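Local coordinates for Serine/threonine-protein kinase PknE (Mycobacterium tuberculosis, PDB 2H34), which catalyses the ATP-dependent phosphorylation of serine and threonine residues in proteins, the present chain being built around its kinase domain, at residues R158-E163 / I218-C223; L225-C228 / S232-Y235; I269-A274 / D279-C284. All coordinates share one frame; numbering follows the deposited sequence.

Contact 1: residues R158-E163 / I218-C223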
loop_
_atom_site.group_PDB
_atom_site.type_symbol
_atom_site.label_atom_id
_atom_site.label_comp_id
_atom_site.label_asym_id
_atom_site.label_seq_id
_atom_site.Cartn_x
_atom_site.Cartn_y
_atom_site.Cartn_z
ATOM N N ARG A 158 3.792 -2.639 -7.616
ATOM C CA ARG A 158 5.084 -3.276 -7.362
ATOM C C ARG A 158 5.389 -3.516 -5.880
ATOM O O ARG A 158 6.380 -4.178 -5.568
ATOM C CB ARG A 158 6.214 -2.466 -7.998
ATOM C CG ARG A 158 6.563 -2.907 -9.403
ATOM C CD ARG A 158 7.679 -2.047 -9.974
ATOM N NE ARG A 158 7.634 -2.001 -11.436
ATOM C CZ ARG A 158 7.801 -0.899 -12.160
ATOM N NH1 ARG A 158 8.025 0.271 -11.562
ATOM N NH2 ARG A 158 7.729 -0.962 -13.483
ATOM N N ASP A 159 4.558 -2.976 -4.978
ATOM C CA ASP A 159 4.817 -3.064 -3.535
ATOM C C ASP A 159 3.789 -2.365 -2.656
ATOM O O ASP A 159 2.806 -1.795 -3.138
ATOM C CB ASP A 159 6.160 -2.431 -3.218
ATOM C CG ASP A 159 6.213 -0.992 -3.628
ATOM O OD1 ASP A 159 5.156 -0.325 -3.550
ATOM O OD2 ASP A 159 7.304 -0.543 -4.055
ATOM N N VAL A 160 4.052 -2.401 -1.353
ATOM C CA VAL A 160 3.201 -1.782 -0.349
ATOM C C VAL A 160 4.116 -1.224 0.729
ATOM O O VAL A 160 5.104 -1.873 1.108
ATOM C CB VAL A 160 2.268 -2.805 0.343
ATOM C CG1 VAL A 160 0.945 -2.157 0.706
ATOM C CG2 VAL A 160 2.019 -4.010 -0.527
ATOM N N LYS A 161 3.799 -0.020 1.206
ATOM C CA LYS A 161 4.446 0.548 2.376
ATOM C C LYS A 161 3.328 0.765 3.381
ATOM O O LYS A 161 2.205 1.065 2.979
ATOM C CB LYS A 161 5.072 1.901 2.029
ATOM C CG LYS A 161 6.227 1.860 1.043
ATOM C CD LYS A 161 6.213 3.060 0.062
ATOM C CE LYS A 161 7.059 4.244 0.531
ATOM N NZ LYS A 161 6.269 5.265 1.267
ATOM N N PRO A 162 3.619 0.627 4.689
ATOM C CA PRO A 162 2.649 0.987 5.735
ATOM C C PRO A 162 2.143 2.418 5.584
ATOM O O PRO A 162 1.003 2.729 5.935
ATOM C CB PRO A 162 3.464 0.855 7.014
ATOM C CG PRO A 162 4.496 -0.164 6.681
ATOM C CD PRO A 162 4.864 0.092 5.261
ATOM N N GLU A 163 3.002 3.272 5.042
ATOM C CA GLU A 163 2.687 4.655 4.750
ATOM C C GLU A 163 1.671 4.753 3.595
ATOM O O GLU A 163 1.212 5.838 3.260
ATOM C CB GLU A 163 3.979 5.410 4.424
ATOM C CG GLU A 163 5.146 5.200 5.462
ATOM C CD GLU A 163 6.028 3.918 5.236
ATOM O OE1 GLU A 163 6.539 3.718 4.103
ATOM O OE2 GLU A 163 6.246 3.126 6.199
ATOM N N ILE A 218 2.779 -9.153 -3.033
ATOM C CA ILE A 218 2.583 -10.245 -2.074
ATOM C C ILE A 218 3.755 -10.326 -1.099
ATOM O O ILE A 218 3.557 -10.520 0.098
ATOM C CB ILE A 218 2.360 -11.608 -2.801
ATOM C CG1 ILE A 218 0.982 -11.623 -3.464
ATOM C CG2 ILE A 218 2.475 -12.789 -1.830
ATOM C CD1 ILE A 218 0.948 -12.288 -4.785
ATOM N N TYR A 219 4.963 -10.155 -1.623
ATOM C CA TYR A 219 6.182 -10.151 -0.812
ATOM C C TYR A 219 6.115 -8.977 0.158
ATOM O O TYR A 219 6.237 -9.156 1.378
ATOM C CB TYR A 219 7.427 -10.022 -1.706
ATOM C CG TYR A 219 8.777 -10.144 -0.997
ATOM C CD1 TYR A 219 9.492 -11.338 -1.044
ATOM C CD2 TYR A 219 9.360 -9.066 -0.327
ATOM C CE1 TYR A 219 10.728 -11.474 -0.428
ATOM C CE2 TYR A 219 10.602 -9.197 0.303
ATOM C CZ TYR A 219 11.273 -10.411 0.246
ATOM O OH TYR A 219 12.495 -10.600 0.849
ATOM N N ALA A 220 5.919 -7.779 -0.397
ATOM C CA ALA A 220 5.832 -6.563 0.391
ATOM C C ALA A 220 4.839 -6.714 1.559
ATOM O O ALA A 220 5.192 -6.491 2.723
ATOM C CB ALA A 220 5.454 -5.410 -0.504
ATOM N N LEU A 221 3.616 -7.144 1.250
ATOM C CA LEU A 221 2.569 -7.283 2.273
ATOM C C LEU A 221 2.998 -8.168 3.440
ATOM O O LEU A 221 2.598 -7.941 4.585
ATOM C CB LEU A 221 1.277 -7.820 1.659
ATOM C CG LEU A 221 -0.016 -7.647 2.450
ATOM C CD1 LEU A 221 -0.371 -6.186 2.574
ATOM C CD2 LEU A 221 -1.157 -8.401 1.782
ATOM N N THR A 222 3.818 -9.170 3.141
ATOM C CA THR A 222 4.264 -10.107 4.157
ATOM C C THR A 222 5.291 -9.447 5.087
ATOM O O THR A 222 5.237 -9.641 6.307
ATOM C CB THR A 222 4.791 -11.412 3.527
ATOM O OG1 THR A 222 3.898 -11.827 2.495
ATOM C CG2 THR A 222 4.878 -12.508 4.558
ATOM N N CYS A 223 6.205 -8.656 4.523
ATOM C CA CYS A 223 7.036 -7.765 5.333
ATOM C C CYS A 223 6.150 -6.847 6.204
ATOM O O CYS A 223 6.364 -6.715 7.414
ATOM C CB CYS A 223 7.951 -6.921 4.451
ATOM S SG CYS A 223 9.082 -7.859 3.388
#

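Contact 2: residues L225-C228 / S232-Y235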
loop_
_atom_site.group_PDB
_atom_site.type_symbol
_atom_site.label_atom_id
_atom_site.label_comp_id
_atom_site.label_asym_id
_atom_site.label_seq_id
_atom_site.Cartn_x
_atom_site.Cartn_y
_atom_site.Cartn_z
ATOM N N LEU A 225 3.058 -7.309 7.197
ATOM C CA LEU A 225 2.445 -8.147 8.216
ATOM C C LEU A 225 3.447 -8.398 9.341
ATOM O O LEU A 225 3.141 -8.177 10.519
ATOM C CB LEU A 225 1.978 -9.471 7.611
ATOM C CG LEU A 225 1.487 -10.570 8.571
ATOM C CD1 LEU A 225 0.300 -10.123 9.416
ATOM C CD2 LEU A 225 1.151 -11.838 7.802
ATOM N N TYR A 226 4.650 -8.838 8.963
ATOM C CA TYR A 226 5.728 -9.050 9.913
ATOM C C TYR A 226 5.865 -7.880 10.865
ATOM O O TYR A 226 5.829 -8.052 12.089
ATOM C CB TYR A 226 7.052 -9.254 9.195
ATOM C CG TYR A 226 8.197 -9.594 10.142
ATOM C CD1 TYR A 226 8.389 -10.903 10.599
ATOM C CD2 TYR A 226 9.082 -8.605 10.587
ATOM C CE1 TYR A 226 9.430 -11.207 11.467
ATOM C CE2 TYR A 226 10.124 -8.904 11.451
ATOM C CZ TYR A 226 10.293 -10.202 11.881
ATOM O OH TYR A 226 11.316 -10.492 12.739
ATOM N N GLU A 227 6.009 -6.686 10.289
ATOM C CA GLU A 227 6.215 -5.478 11.076
ATOM C C GLU A 227 5.082 -5.201 12.053
ATOM O O GLU A 227 5.341 -4.784 13.189
ATOM C CB GLU A 227 6.443 -4.264 10.182
ATOM C CG GLU A 227 6.946 -3.071 10.972
ATOM C CD GLU A 227 7.434 -1.934 10.104
ATOM O OE1 GLU A 227 7.633 -2.143 8.881
ATOM O OE2 GLU A 227 7.628 -0.830 10.664
ATOM N N CYS A 228 3.847 -5.439 11.615
ATOM C CA CYS A 228 2.671 -5.255 12.462
ATOM C C CYS A 228 2.735 -6.148 13.683
ATOM O O CYS A 228 2.250 -5.792 14.762
ATOM C CB CYS A 228 1.396 -5.601 11.695
ATOM S SG CYS A 228 1.024 -4.526 10.301
ATOM N N SER A 232 8.781 -4.197 14.113
ATOM C CA SER A 232 9.809 -3.701 13.183
ATOM C C SER A 232 9.932 -4.513 11.869
ATOM O O SER A 232 9.577 -5.687 11.835
ATOM C CB SER A 232 11.161 -3.620 13.901
ATOM O OG SER A 232 11.364 -4.767 14.695
ATOM N N PRO A 233 10.443 -3.884 10.787
ATOM C CA PRO A 233 10.503 -4.571 9.505
ATOM C C PRO A 233 11.466 -5.727 9.619
ATOM O O PRO A 233 12.336 -5.671 10.483
ATOM C CB PRO A 233 11.053 -3.502 8.563
ATOM C CG PRO A 233 11.797 -2.567 9.445
ATOM C CD PRO A 233 10.996 -2.519 10.694
ATOM N N PRO A 234 11.292 -6.788 8.791
ATOM C CA PRO A 234 12.108 -8.006 8.891
ATOM C C PRO A 234 13.604 -7.783 8.774
ATOM O O PRO A 234 14.373 -8.484 9.424
ATOM C CB PRO A 234 11.599 -8.886 7.735
ATOM C CG PRO A 234 10.859 -7.992 6.848
ATOM C CD PRO A 234 10.271 -6.926 7.736
ATOM N N TYR A 235 14.018 -6.815 7.966
ATOM C CA TYR A 235 15.454 -6.570 7.808
ATOM C C TYR A 235 15.840 -5.141 8.175
ATOM O O TYR A 235 15.369 -4.191 7.553
ATOM C CB TYR A 235 15.906 -6.907 6.381
ATOM C CG TYR A 235 15.653 -8.346 5.959
ATOM C CD1 TYR A 235 14.983 -8.634 4.769
ATOM C CD2 TYR A 235 16.083 -9.413 6.752
ATOM C CE1 TYR A 235 14.745 -9.940 4.385
ATOM C CE2 TYR A 235 15.859 -10.718 6.373
ATOM C CZ TYR A 235 15.191 -10.983 5.190
ATOM O OH TYR A 235 14.964 -12.296 4.818
#

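Contact 3: residues I269-A274 / D279-C284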
loop_
_atom_site.group_PDB
_atom_site.type_symbol
_atom_site.label_atom_id
_atom_site.label_comp_id
_atom_site.label_asym_id
_atom_site.label_seq_id
_atom_site.Cartn_x
_atom_site.Cartn_y
_atom_site.Cartn_z
ATOM N N ILE A 269 4.989 -16.343 7.101
ATOM C CA ILE A 269 6.013 -15.388 6.692
ATOM C C ILE A 269 7.055 -16.039 5.806
ATOM O O ILE A 269 7.459 -15.456 4.803
ATOM C CB ILE A 269 6.651 -14.641 7.890
ATOM C CG1 ILE A 269 5.681 -13.573 8.392
ATOM C CG2 ILE A 269 7.926 -13.923 7.488
ATOM C CD1 ILE A 269 4.846 -14.011 9.539
ATOM N N ALA A 270 7.449 -17.262 6.152
ATOM C CA ALA A 270 8.440 -18.004 5.373
ATOM C C ALA A 270 7.958 -18.168 3.946
ATOM O O ALA A 270 8.706 -17.944 3.004
ATOM C CB ALA A 270 8.708 -19.360 5.996
ATOM N N ARG A 271 6.697 -18.550 3.796
ATOM C CA ARG A 271 6.119 -18.731 2.480
ATOM C C ARG A 271 5.940 -17.392 1.780
ATOM O O ARG A 271 6.208 -17.268 0.589
ATOM C CB ARG A 271 4.787 -19.473 2.577
ATOM C CG ARG A 271 4.174 -19.778 1.234
ATOM C CD ARG A 271 3.487 -21.139 1.203
ATOM N NE ARG A 271 3.228 -21.508 -0.183
ATOM C CZ ARG A 271 4.029 -22.272 -0.917
ATOM N NH1 ARG A 271 5.127 -22.795 -0.391
ATOM N NH2 ARG A 271 3.726 -22.511 -2.184
ATOM N N GLY A 272 5.492 -16.393 2.537
ATOM C CA GLY A 272 5.108 -15.104 1.979
ATOM C C GLY A 272 6.286 -14.291 1.488
ATOM O O GLY A 272 6.155 -13.477 0.564
HETATM N N MSE A 273 7.439 -14.498 2.114
HETATM C CA MSE A 273 8.659 -13.887 1.623
HETATM C C MSE A 273 9.738 -14.921 1.343
HETATM O O MSE A 273 10.930 -14.658 1.513
HETATM C CB MSE A 273 9.141 -12.757 2.539
HETATM C CG MSE A 273 9.275 -13.091 4.010
HETATM SE SE MSE A 273 9.536 -11.442 5.059
HETATM C CE MSE A 273 11.324 -10.954 4.405
ATOM N N ALA A 274 9.299 -16.094 0.893
ATOM C CA ALA A 274 10.193 -17.119 0.378
ATOM C C ALA A 274 11.046 -16.495 -0.712
ATOM O O ALA A 274 10.645 -15.501 -1.328
ATOM C CB ALA A 274 9.391 -18.289 -0.170
ATOM N N ASP A 279 7.705 -19.859 -4.891
ATOM C CA ASP A 279 7.424 -20.514 -3.614
ATOM C C ASP A 279 6.459 -19.755 -2.732
ATOM O O ASP A 279 6.053 -20.267 -1.696
ATOM C CB ASP A 279 8.707 -20.735 -2.847
ATOM C CG ASP A 279 9.750 -21.343 -3.699
ATOM O OD1 ASP A 279 9.356 -22.093 -4.617
ATOM O OD2 ASP A 279 10.950 -21.065 -3.481
ATOM N N ARG A 280 6.114 -18.535 -3.127
ATOM C CA ARG A 280 5.319 -17.666 -2.279
ATOM C C ARG A 280 3.867 -17.923 -2.589
ATOM O O ARG A 280 3.563 -18.721 -3.478
ATOM C CB ARG A 280 5.649 -16.197 -2.533
ATOM C CG ARG A 280 7.070 -15.821 -2.200
ATOM C CD ARG A 280 7.314 -14.376 -2.556
ATOM N NE ARG A 280 8.698 -14.125 -2.950
ATOM C CZ ARG A 280 9.048 -13.299 -3.933
ATOM N NH1 ARG A 280 8.109 -12.665 -4.625
ATOM N NH2 ARG A 280 10.325 -13.107 -4.227
ATOM N N TYR A 281 2.972 -17.248 -1.869
ATOM C CA TYR A 281 1.564 -17.320 -2.180
ATOM C C TYR A 281 1.346 -16.645 -3.512
ATOM O O TYR A 281 2.060 -15.715 -3.858
ATOM C CB TYR A 281 0.732 -16.643 -1.105
ATOM C CG TYR A 281 0.936 -17.198 0.290
ATOM C CD1 TYR A 281 1.821 -16.591 1.182
ATOM C CD2 TYR A 281 0.226 -18.311 0.729
ATOM C CE1 TYR A 281 2.003 -17.094 2.466
ATOM C CE2 TYR A 281 0.398 -18.814 2.007
ATOM C CZ TYR A 281 1.286 -18.208 2.863
ATOM O OH TYR A 281 1.450 -18.700 4.128
ATOM N N VAL A 282 0.380 -17.147 -4.269
ATOM C CA VAL A 282 0.080 -16.635 -5.603
ATOM C C VAL A 282 -0.768 -15.364 -5.520
ATOM O O VAL A 282 -0.689 -14.491 -6.390
ATOM C CB VAL A 282 -0.601 -17.730 -6.451
ATOM C CG1 VAL A 282 -1.139 -17.177 -7.771
ATOM C CG2 VAL A 282 0.406 -18.823 -6.726
ATOM N N THR A 283 -1.571 -15.278 -4.460
ATOM C CA THR A 283 -2.345 -14.082 -4.165
ATOM C C THR A 283 -2.176 -13.555 -2.734
ATOM O O THR A 283 -1.784 -14.278 -1.811
ATOM C CB THR A 283 -3.852 -14.301 -4.381
ATOM O OG1 THR A 283 -4.351 -15.182 -3.372
ATOM C CG2 THR A 283 -4.129 -14.855 -5.764
ATOM N N CYS A 284 -2.523 -12.287 -2.565
ATOM C CA CYS A 284 -2.635 -11.701 -1.258
ATOM C C CYS A 284 -3.786 -12.344 -0.519
ATOM O O CYS A 284 -3.785 -12.403 0.719
ATOM C CB CYS A 284 -2.879 -10.206 -1.390
ATOM S SG CYS A 284 -1.384 -9.295 -1.721
#

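Contact 1: residues R158-E163 / I218-C223
The peptide plane between Asp159 and Val160 is the flat group that meets the helix. The methyl of Ala220 approaches it obliquely, on the side of the N-H, with Ala220 CB 3.4 Å from Val160 N. The two other flat groups nearby look elsewhere. The carboxylate of Asp159 ends away from the helix, where OD2 forms a salt bridge with Arg206. The ring of Tyr219 meets that of His246, their planes inclined at about 50°.

Across the contact the packing is apolar. Val160 reaches over with one branch. Its CG2 lies 3.7 Å from Ala220 CB, while a looser approach of 4.5 Å separates Val160 CG2 from Leu221 CB. The Ala220 methyl thus touches both the loop backbone and the valine branch. Its small side chain lets the backbones come near, with Asp159 CA and Ala220 CA 5.4 Å apart. Asp159 itself touches the helix through its root, CB to Ala220 CB at 4.1 Å. With CG placed between the backbone N and the carbonyl carbon (chi1 59°), its carboxylate is carried away from the helix.

Further along the loop, Lys161 NZ makes a 3.2 Å salt bridge to Glu163 OE1, using the lone pair of that oxygen turned away from OE2.

The 158-163 segment begins with the Arg-Asp of the His-Arg-Asp motif and runs into the catalytic loop of protein kinases. Asp159 is the predicted proton acceptor. Helix 217-230 corresponds to helix F, the buried helix on which this loop rests. Val160 also packs on Ile143 and Leu147 of helix 133-152, and Leu221 bridges to that helix and to helix 284-293. The loop thus lies over two helices and leads into strand 165-167.

Contact 2: residues L225-C228 / S232-Y235
The carbonyl oxygen of Ser232 is approached by carbon-bound hydrogens from two consecutive helix residues. Tyr226 presents its ring edge, with CD2 3.2 Å from Ser232 O. Glu227 offers its backbone CA-H to the same oxygen, CA to Ser232 O being 3.5 Å with an angle of 150° at the hydrogen. These are weak contacts.

Pro234 takes one face of the tyrosine. Its CB stands 4.2 Å from the centroid of the Tyr226 ring, 25° off the normal, in a CH-pi contact displaced toward the rim. Pro234 CD also comes to 3.5 Å from Tyr226 CD2. The tyrosine and the proline run antiparallel, one passing over the other. With CG anti to the backbone N (chi1 -175°), the Tyr226 ring reaches out to Pro234 and the Ser232 carbonyl.

Glu227 runs beside the ring of Pro233 in the same direction. Its extended chain sets Glu227 CD 3.7 Å from Pro233 CD. The carboxylate has its polar partner elsewhere, in a hydrogen bond between Tyr201 OH and Glu227 OE1. At the turn, Thr230 OG1 hydrogen-bonds to both Tyr226 O and Ser232 N.

The paired prolines followed by Tyr235 belong to the Pro-Pro-aromatic sequence common after helix F in protein kinases. Here it folds the chain back along the end of that helix, before helix 239-248.

Contact 3: residues I269-A274 / D279-C284
Arg280 reaches back to the chain just past the end of helix 264-272 and gives the one hydrogen bond between the segments. Its NE lies 2.9 Å from Ala274 O, nearly straight at 173° and in the guanidinium plane. Beside it, Ala274 CB packs on Asp279 CB at 3.7 Å.

On the other flank, Arg271 has CG anti to the backbone N (chi1 -176°), which lays its aliphatic chain over one face of Tyr281. Its CG is 3.7 Å from the centroid of the Tyr281 ring in a CH-pi contact. Farther out, the Arg271 guanidinium stands at right angles to the ring, with Asp279 O over one of its faces but not hydrogen-bonded. The ring also rests against the backbone of Gly272, CD1 to Gly272 CA being 3.7 Å.

A second shell fixes Arg280. Its NH2 forms a salt bridge with Glu205, the Arg-Glu pair between this loop and the Ala-Pro-Glu motif that is a hallmark of protein kinases. Tyr219 packs against its side chain.

Thr283 caps the start of helix 284-293 through Asp286 N. The loop thus joins helices 264-272 and 284-293, with Tyr281 packed on the latter and Cys284 on helices 217-230 and 133-152.

In the fold
The three contacts follow one another along the chain, and none nests in or crosses another. Contact 1 closes the longest span, which holds strands 165-167 and 173-175 and the partly unmodelled activation segment. Contact 2 closes the short turn that ends helix 217-230. Contact 3 closes the loop between helices 264-272 and 284-293. Contacts 1 and 2 share helix 217-230, where Cys223 touches Pro234. The selenomethionine Met273 joins contact 3 to contact 2 through its terminal methyl, which meets Pro234 and Tyr235. Tyr219 and Ile218 join contact 1 to the 279-284 loop. Together they tie the helical lobe around helix 217-230.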